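Beta-glucoside phosphorylase BglX (Unidentified, PDB 5VQE) probably cleaves beta-glucosides with phosphate as a family 3 glycoside phosphorylase, binding the glucose unit in a pocket of its TIM-barrel-like domain. Local coordinates at residues T307-Q310 against M315-F318. Residues are numbered along the deposited sequence; the frame is centred on the assembly and turned at random.
Sequences TSIQ and MLTF. With G2F (2-deoxy-2-fluoro-alpha-D-glucopyranose), chain B.
Ile309 and Leu316 make the main apolar contact, with CD1 of Ile309 3.9 Å from CG of Leu316. CG1 of Ile309 stands anti to the carbonyl carbon (chi1 -56°), and a second turn of the same sense (chi2 -57°) brings CD1 to the strand. This CD1 also lies 4.0 Å from the backbone N of Met315. CB of Ser308 meets the Leu316 methyl CD2 at 3.9 Å. The serine OG is hydrogen-bonded elsewhere, to Ser265 O and Tyr295 OH.

Farther along, CE2 of Phe318 approaches C6 of the bound 2-deoxy-2-fluoroglucose at 3.8 Å, with the ring set obliquely to it. The methyl CG2 of Thr317 sits over the ring centre, 3.5 Å above its plane. With an alanine at Phe318, the C6 side of the sugar would probably lose this apolar neighbour, and the Thr317 methyl the ring face it packs on.

The contact is buried and packs the end of helix 301-310 against the strand it leads into. In this TIM-barrel-type domain, strand 316-317 lies between strands 38-42 and 284-287, with Met315 backbone-bonded to Thr287, and Phe318 at its end lines the sugar pocket. Met315 packs on Cys39, Leu284, Cys286 and Ile350 of helix 340-356.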
loop_
_atom_site.group_PDB
_atom_site.type_symbol
_atom_site.label_atom_id
_atom_site.label_comp_id
_atom_site.label_asym_id
_atom_site.label_seq_id
_atom_site.Cartn_x
_atom_site.Cartn_y
_atom_site.Cartn_z
ATOM N N THR A 307 23.195 3.732 -11.796
ATOM C CA THR A 307 22.820 2.630 -12.674
ATOM C C THR A 307 21.307 2.484 -12.758
ATOM O O THR A 307 20.773 2.170 -13.830
ATOM C CB THR A 307 23.466 1.329 -12.192
ATOM O OG1 THR A 307 24.892 1.408 -12.355
ATOM C CG2 THR A 307 22.940 0.124 -12.965
ATOM N N SER A 308 20.589 2.695 -11.650
ATOM C CA SER A 308 19.129 2.658 -11.727
ATOM C C SER A 308 18.630 3.634 -12.778
ATOM O O SER A 308 17.787 3.289 -13.614
ATOM C CB SER A 308 18.494 2.976 -10.371
ATOM O OG SER A 308 18.722 1.946 -9.435
ATOM N N ILE A 309 19.158 4.859 -12.763
ATOM C CA ILE A 309 18.718 5.868 -13.720
ATOM C C ILE A 309 19.123 5.472 -15.132
ATOM O O ILE A 309 18.315 5.539 -16.067
ATOM C CB ILE A 309 19.276 7.252 -13.347
ATOM C CG1 ILE A 309 18.887 7.635 -11.911
ATOM C CG2 ILE A 309 18.775 8.297 -14.319
ATOM C CD1 ILE A 309 17.384 7.641 -11.641
ATOM N N GLN A 310 20.384 5.071 -15.312
ATOM C CA GLN A 310 20.851 4.670 -16.634
ATOM C C GLN A 310 20.000 3.539 -17.199
ATOM O O GLN A 310 19.735 3.498 -18.407
ATOM C CB GLN A 310 22.317 4.250 -16.574
ATOM C CG GLN A 310 22.935 3.943 -17.946
ATOM C CD GLN A 310 22.928 5.131 -18.877
ATOM O OE1 GLN A 310 22.994 6.285 -18.443
ATOM N NE2 GLN A 310 22.848 4.858 -20.170
ATOM N N MET A 315 13.438 8.352 -11.424
ATOM C CA MET A 315 13.554 8.942 -10.099
ATOM C C MET A 315 13.947 7.899 -9.065
ATOM O O MET A 315 13.445 6.766 -9.074
ATOM C CB MET A 315 12.230 9.615 -9.727
ATOM C CG MET A 315 12.128 10.132 -8.322
ATOM S SD MET A 315 10.719 11.247 -8.078
ATOM C CE MET A 315 10.529 12.025 -9.642
ATOM N N LEU A 316 14.861 8.300 -8.176
ATOM C CA LEU A 316 15.265 7.501 -7.030
ATOM C C LEU A 316 14.438 7.921 -5.830
ATOM O O LEU A 316 14.381 9.112 -5.495
ATOM C CB LEU A 316 16.751 7.695 -6.719
ATOM C CG LEU A 316 17.734 7.201 -7.783
ATOM C CD1 LEU A 316 19.065 7.929 -7.674
ATOM C CD2 LEU A 316 17.953 5.716 -7.642
ATOM N N THR A 317 13.807 6.954 -5.180
ATOM C CA THR A 317 12.917 7.233 -4.054
ATOM C C THR A 317 13.707 7.071 -2.757
ATOM O O THR A 317 13.976 5.955 -2.306
ATOM C CB THR A 317 11.696 6.325 -4.109
ATOM O OG1 THR A 317 11.041 6.533 -5.366
ATOM C CG2 THR A 317 10.725 6.638 -2.976
ATOM N N PHE A 318 14.104 8.206 -2.186
ATOM C CA PHE A 318 14.713 8.308 -0.863
ATOM C C PHE A 318 16.211 8.076 -0.923
ATOM O O PHE A 318 16.710 7.372 -1.808
ATOM C CB PHE A 318 14.106 7.329 0.148
ATOM C CG PHE A 318 12.619 7.430 0.282
ATOM C CD1 PHE A 318 11.938 8.546 -0.181
ATOM C CD2 PHE A 318 11.899 6.405 0.881
ATOM C CE1 PHE A 318 10.556 8.631 -0.055
ATOM C CE2 PHE A 318 10.520 6.487 1.006
ATOM C CZ PHE A 318 9.853 7.601 0.548
HETATM C C1 G2F B . 8.733 1.025 -1.128
HETATM C C2 G2F B . 7.398 0.225 -0.974
HETATM C C3 G2F B . 6.280 1.011 -1.721
HETATM C C4 G2F B . 6.233 2.465 -1.159
HETATM C C5 G2F B . 7.647 3.110 -1.356
HETATM C C6 G2F B . 7.691 4.565 -0.738
HETATM O O3 G2F B . 5.051 0.423 -1.385
HETATM O O4 G2F B . 5.340 3.194 -1.958
HETATM O O5 G2F B . 8.593 2.336 -0.638
HETATM O O6 G2F B . 7.234 4.499 0.583
HETATM F F2 G2F B . 7.524 -0.997 -1.535
#